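Local coordinates for aspartate aminotransferase (Thermotoga maritima, PDB 1O4S), which catalyses the pyridoxal-phosphate-dependent transfer of an amino group from L-aspartate to 2-oxoglutarate, giving oxaloacetate and L-glutamate, at residues B[342-345]-B[346-350]; B[227-230]-B[231-234]; B[299-302]-B[303-307]. All blocks are in the same frame, centred on the assembly; numbering follows the deposited sequence.

In the fold
Along the chain interaction 2 comes first, then interaction 3, then interaction 1. Interaction 2 is a short helical turn that leads toward strand 238-243 of the seven-stranded mixed sheet. Interaction 3 is one part of the long helix 296-315. Interaction 1 is the end of helix 337-348, where the chain enters strand 350-354 of the smaller four-stranded sheet. Interactions 1 and 2 lie on opposite sides of the chain's centre, their own centres about 44 Å apart. None touches another, but interactions 1 and 3 both pack on helix 372-386. The contacts are thus separate local elements of one aminotransferase fold, with interaction 3 close to the cofactor lysine.

Interaction 1 of 3, residues B[342-345]-B[346-350]; sequences ERLL and EEKKV
The backbone from Glu-342 to Lys-348 is helical, with Glu-346 N, Glu-347 N and Lys-348 N bonded to the carbonyls of Glu-342, Arg-343 and Leu-344. The last bond, Lys-349 N to Leu-345 O at 2.9 Å, is weak. There the chain takes a left-handed conformation, with phi of Lys-349 at 53°, and leads from helix 337-348 straight into strand 350-354. Val-350 CB lies 4.0 Å from Leu-344 CD2, and the two side chains cross obliquely. The other methyl, Leu-344 CD1, meets Lys-348 CB, also at 4.0 Å. Chi1 of -180° puts Leu-344 CG beside the carbonyl carbon, and chi2 of 76° then turns CD1 to Lys-348 and CD2 to Val-350. Leu-344 also packs on Phe-385 of helix 372-386. The Lys-349 chain bends at chi2 and chi4, and its NZ donates to Glu-346 O at 2.8 Å. Arg-343 NH1 is 5.4 Å from Glu-346 OE1 and 5.3 Å from Glu-347 OE2. Any attraction among these exposed groups is therefore probably diffuse. The helix end is held by backbone bonds, the bond from Lys-349 NZ to Glu-346 O and the apolar contact of Leu-344 with Val-350.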
# COMPACT_ATOMS: atom_id res chain seq x y z
N GLU B 342 2.26 32.18 -5.61
CA GLU B 342 1.54 32.32 -6.88
C GLU B 342 2.24 33.36 -7.76
O GLU B 342 2.44 33.15 -8.94
CB GLU B 342 0.07 32.74 -6.65
CG GLU B 342 -0.84 31.57 -6.24
CD GLU B 342 -2.30 31.99 -5.95
OE1 GLU B 342 -2.62 33.21 -5.95
OE2 GLU B 342 -3.14 31.08 -5.72
N ARG B 343 2.64 34.46 -7.13
CA ARG B 343 3.22 35.60 -7.82
C ARG B 343 4.65 35.34 -8.24
O ARG B 343 5.06 35.70 -9.32
CB ARG B 343 3.18 36.82 -6.92
CG ARG B 343 1.78 37.32 -6.63
CD ARG B 343 1.69 38.46 -5.62
NE ARG B 343 0.31 38.54 -5.10
CZ ARG B 343 -0.63 39.41 -5.50
NH1 ARG B 343 -0.37 40.35 -6.41
NH2 ARG B 343 -1.84 39.35 -4.94
N LEU B 344 5.41 34.71 -7.35
CA LEU B 344 6.80 34.38 -7.63
C LEU B 344 6.82 33.38 -8.78
O LEU B 344 7.65 33.49 -9.68
CB LEU B 344 7.47 33.79 -6.38
CG LEU B 344 8.94 33.39 -6.51
CD1 LEU B 344 9.85 34.58 -6.50
CD2 LEU B 344 9.31 32.47 -5.38
N LEU B 345 5.91 32.42 -8.76
CA LEU B 345 5.79 31.51 -9.89
C LEU B 345 5.44 32.23 -11.18
O LEU B 345 6.10 32.03 -12.19
CB LEU B 345 4.77 30.42 -9.61
CG LEU B 345 4.62 29.37 -10.73
CD1 LEU B 345 5.95 28.62 -11.02
CD2 LEU B 345 3.53 28.39 -10.38
N GLU B 346 4.41 33.07 -11.18
CA GLU B 346 3.93 33.67 -12.42
C GLU B 346 4.93 34.72 -12.94
O GLU B 346 5.10 34.84 -14.14
CB GLU B 346 2.49 34.20 -12.28
CG GLU B 346 2.34 35.62 -11.71
CD GLU B 346 0.93 35.97 -11.14
OE1 GLU B 346 0.78 37.12 -10.63
OE2 GLU B 346 -0.02 35.13 -11.16
N GLU B 347 5.63 35.42 -12.05
CA GLU B 347 6.48 36.55 -12.46
C GLU B 347 7.95 36.11 -12.68
O GLU B 347 8.61 36.58 -13.61
CB GLU B 347 6.40 37.70 -11.43
CG GLU B 347 4.99 38.28 -11.23
CD GLU B 347 4.88 39.38 -10.15
OE1 GLU B 347 5.92 39.98 -9.79
OE2 GLU B 347 3.74 39.65 -9.67
N LYS B 348 8.45 35.25 -11.80
CA LYS B 348 9.85 34.84 -11.77
C LYS B 348 10.06 33.38 -12.18
O LYS B 348 11.20 32.97 -12.36
CB LYS B 348 10.48 35.05 -10.38
CG LYS B 348 10.64 36.52 -9.93
CD LYS B 348 11.37 37.39 -10.95
CE LYS B 348 11.49 38.80 -10.44
NZ LYS B 348 12.35 39.61 -11.33
N LYS B 349 8.97 32.63 -12.33
CA LYS B 349 9.00 31.21 -12.69
C LYS B 349 9.91 30.43 -11.73
O LYS B 349 10.70 29.55 -12.15
CB LYS B 349 9.38 30.98 -14.16
CG LYS B 349 9.02 32.12 -15.13
CD LYS B 349 7.56 32.17 -15.50
CE LYS B 349 7.31 33.22 -16.58
NZ LYS B 349 7.07 34.61 -16.06
N VAL B 350 9.77 30.75 -10.44
CA VAL B 350 10.30 29.94 -9.35
C VAL B 350 9.15 29.40 -8.52
O VAL B 350 8.26 30.15 -8.08
CB VAL B 350 11.25 30.73 -8.41
CG1 VAL B 350 11.81 29.81 -7.31
CG2 VAL B 350 12.36 31.38 -9.22

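Interaction 2 of 3, residues B[227-230]-B[231-234]; sequences SILD and VSEG
Ile-228 and Val-231 meet through both backbone and side chains in a single helical turn. The backbone bond between them, Val-231 N to Ile-228 O, is weak at 3.3 Å. A firmer bond runs one residue earlier, from Asp-230 N to Ser-227 O at 2.9 Å.

Side-chain hydrogen bonds close the start of the turn. Ser-227 is the N-cap, and its OG accepts from Leu-229 N at 2.9 Å. Asp-230 OD1 accepts from Ser-227 N at 2.9 Å. That bond is almost straight, 174° at the hydrogen. It reaches OD1 on the anti side, 31° out of the carboxylate plane. Ser-227 and Asp-230 together form a capping box. Glu-214 adds to it, since its carboxylate bonds both Ser-227 OG and Ile-228 N. Two acidic side chains thus sit at the amino end of the turn, where the backbone N-H groups would probably favour their negative charge.

The apolar contact is small. Ile-228 CD1 touches Val-231 CG2 at 3.9 Å, and the side chains cross at about a right angle. CG2 of Val-231 stands between its own backbone N and carbonyl carbon, and from there it also comes within 3.4 Å of Ile-228 O. On another side of the turn, Leu-229 CD2 lies 4.0 Å from Ser-232 OG.

The turn packs against two helices and a strand. Leu-229 packs on Ile-91 and Tyr-95 of helix 81-95. Ile-228 and Val-231 lean on Val-200 of helix 193-206. Toward the sheet, Ile-228 and Ser-232 touch Ile-238, and Leu-229 touches Tyr-240, both in strand 238-243 of the seven-stranded sheet.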
# COMPACT_ATOMS: atom_id res chain seq x y z
N SER B 227 18.56 10.72 17.79
CA SER B 227 17.47 9.83 17.43
C SER B 227 16.71 9.50 18.70
O SER B 227 17.30 9.50 19.78
CB SER B 227 18.03 8.54 16.85
OG SER B 227 17.05 7.55 16.70
N ILE B 228 15.42 9.20 18.57
CA ILE B 228 14.69 8.66 19.71
C ILE B 228 15.38 7.39 20.22
O ILE B 228 15.28 7.06 21.40
CB ILE B 228 13.20 8.39 19.37
CG1 ILE B 228 12.33 8.37 20.66
CG2 ILE B 228 13.03 7.06 18.58
CD1 ILE B 228 12.31 9.70 21.42
N LEU B 229 16.05 6.67 19.33
CA LEU B 229 16.82 5.49 19.71
C LEU B 229 18.16 5.79 20.46
O LEU B 229 18.77 4.87 21.02
CB LEU B 229 17.08 4.62 18.49
CG LEU B 229 15.81 4.17 17.73
CD1 LEU B 229 16.22 3.18 16.65
CD2 LEU B 229 14.75 3.56 18.61
N ASP B 230 18.60 7.05 20.44
CA ASP B 230 19.69 7.53 21.32
C ASP B 230 19.28 7.71 22.80
O ASP B 230 20.11 7.58 23.70
CB ASP B 230 20.24 8.87 20.80
CG ASP B 230 21.16 8.70 19.56
OD1 ASP B 230 21.08 9.55 18.64
OD2 ASP B 230 21.99 7.78 19.43
N VAL B 231 18.00 8.00 23.03
CA VAL B 231 17.48 8.32 24.37
C VAL B 231 16.48 7.29 24.94
O VAL B 231 15.99 7.45 26.06
CB VAL B 231 16.82 9.73 24.38
CG1 VAL B 231 17.87 10.80 24.07
CG2 VAL B 231 15.66 9.82 23.39
N SER B 232 16.19 6.25 24.19
CA SER B 232 15.28 5.22 24.64
C SER B 232 16.12 4.02 25.03
O SER B 232 17.27 3.91 24.62
CB SER B 232 14.30 4.83 23.52
OG SER B 232 14.88 3.94 22.57
N GLU B 233 15.56 3.17 25.88
CA GLU B 233 15.98 1.78 26.00
C GLU B 233 14.72 1.01 25.64
O GLU B 233 13.62 1.29 26.20
CB GLU B 233 16.39 1.39 27.43
CG GLU B 233 17.64 2.07 28.00
CD GLU B 233 17.68 2.04 29.52
OE1 GLU B 233 16.79 1.39 30.15
OE2 GLU B 233 18.59 2.68 30.11
N GLY B 234 14.84 0.04 24.75
CA GLY B 234 13.69 -0.78 24.41
C GLY B 234 12.62 -0.07 23.60
O GLY B 234 12.64 1.15 23.39

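Interaction 3 of 3, residues B[299-302]-B[303-307]; sequences VQTF and KERKN
Phe-302 and Arg-305, three residues apart on one helix, form a cation-pi contact. Arg-305 CZ is 5.0 Å from the centroid of the Phe-302 ring and only 10° off the ring normal. The guanidinium does not lie flat on the ring. The two planes are 75° apart. Arg-305 NH1 lies over one face, offset toward the rim, 3.7 Å from Phe-302 CE1. The Phe-302 edge atom CE1 in turn lies near the guanidinium plane.

Arg-305 gets there by an extended chain from CG to NE, which runs beside Thr-301 in the same direction. The methyl CG2 of Thr-301 sits over one face of the guanidinium, 3.6 Å from Arg-305 NE. With CG2 anti to the backbone N, Thr-301 turns its OG1 back to the carbonyl of Tyr-297 and its methyl to the arginine. The group is thus bounded by a methyl over its face and an aromatic ring at its edge. Its charge is met by a salt bridge from NH2 to Asp-52.

Lys-303 is the other large contributor. Lys-303 N donates to Val-299 O at 2.8 Å, and Lys-303 CD lies 3.7 Å from Gln-300 NE2. The Gln-300 chain bends at chi2 (64°) to reach it. Regular helical bonds underlie the whole, including Arg-305 N to Thr-301 O at 3.1 Å and Lys-306 N to Phe-302 O at 2.9 Å.

The Phe-302 side chain lies about 8 Å from that of Lys-246, which carries the cofactor in the modified enzyme but is not linked to it here. Helix 296-315 lies against several parts of the fold. Arg-305 packs on Ile-372 and Leu-375 of helix 372-386. The Phe-302 ring meets Phe-327, just before strand 328-332, and also touches Tyr-221 in a loop.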
# COMPACT_ATOMS: atom_id res chain seq x y z
N VAL B 299 25.14 13.23 0.68
CA VAL B 299 24.94 14.02 1.89
C VAL B 299 25.85 15.26 1.84
O VAL B 299 25.44 16.37 2.22
CB VAL B 299 25.24 13.18 3.17
CG1 VAL B 299 25.30 14.09 4.41
CG2 VAL B 299 24.20 12.06 3.36
N GLN B 300 27.07 15.10 1.34
CA GLN B 300 28.01 16.23 1.30
C GLN B 300 27.59 17.24 0.25
O GLN B 300 27.75 18.45 0.44
CB GLN B 300 29.45 15.78 1.02
CG GLN B 300 30.49 16.92 0.82
CD GLN B 300 30.73 17.84 2.07
OE1 GLN B 300 31.23 18.98 1.92
NE2 GLN B 300 30.40 17.35 3.28
N THR B 301 27.07 16.74 -0.87
CA THR B 301 26.49 17.60 -1.88
C THR B 301 25.33 18.44 -1.30
O THR B 301 25.26 19.64 -1.55
CB THR B 301 25.97 16.76 -3.06
OG1 THR B 301 27.05 16.03 -3.68
CG2 THR B 301 25.39 17.70 -4.10
N PHE B 302 24.44 17.82 -0.53
CA PHE B 302 23.35 18.54 0.11
C PHE B 302 23.84 19.52 1.20
O PHE B 302 23.29 20.61 1.33
CB PHE B 302 22.31 17.58 0.70
CG PHE B 302 21.24 17.17 -0.27
CD1 PHE B 302 20.19 18.02 -0.55
CD2 PHE B 302 21.29 15.96 -0.93
CE1 PHE B 302 19.20 17.65 -1.46
CE2 PHE B 302 20.30 15.58 -1.82
CZ PHE B 302 19.25 16.44 -2.08
N LYS B 303 24.87 19.13 1.93
CA LYS B 303 25.46 20.02 2.96
C LYS B 303 25.96 21.32 2.33
O LYS B 303 25.71 22.39 2.85
CB LYS B 303 26.62 19.32 3.69
CG LYS B 303 27.25 20.10 4.86
CD LYS B 303 28.18 19.18 5.66
CE LYS B 303 28.74 19.89 6.88
NZ LYS B 303 29.90 19.19 7.53
N GLU B 304 26.64 21.21 1.20
CA GLU B 304 27.19 22.38 0.57
C GLU B 304 26.13 23.24 -0.14
O GLU B 304 26.30 24.47 -0.23
CB GLU B 304 28.40 22.02 -0.30
CG GLU B 304 28.18 21.77 -1.76
CD GLU B 304 29.51 21.66 -2.49
OE1 GLU B 304 30.53 21.39 -1.78
OE2 GLU B 304 29.53 21.85 -3.75
N ARG B 305 25.05 22.63 -0.60
CA ARG B 305 23.89 23.37 -1.09
C ARG B 305 23.20 24.13 0.06
O ARG B 305 22.76 25.26 -0.11
CB ARG B 305 22.86 22.43 -1.75
CG ARG B 305 23.31 21.77 -3.06
CD ARG B 305 22.49 20.62 -3.41
NE ARG B 305 22.78 20.05 -4.72
CZ ARG B 305 22.07 19.07 -5.25
NH1 ARG B 305 21.05 18.56 -4.55
NH2 ARG B 305 22.35 18.60 -6.46
N LYS B 306 23.10 23.46 1.20
CA LYS B 306 22.51 24.02 2.40
C LYS B 306 23.33 25.24 2.79
O LYS B 306 22.78 26.31 2.95
CB LYS B 306 22.49 22.97 3.53
CG LYS B 306 21.84 23.42 4.87
CD LYS B 306 22.79 24.19 5.81
CE LYS B 306 23.92 23.31 6.38
NZ LYS B 306 24.79 24.03 7.41
N ASN B 307 24.64 25.09 2.91
CA ASN B 307 25.51 26.23 3.25
C ASN B 307 25.36 27.38 2.27
O ASN B 307 25.38 28.53 2.68
CB ASN B 307 26.99 25.82 3.27
CG ASN B 307 27.34 24.98 4.46
OD1 ASN B 307 26.65 25.01 5.48
ND2 ASN B 307 28.41 24.20 4.34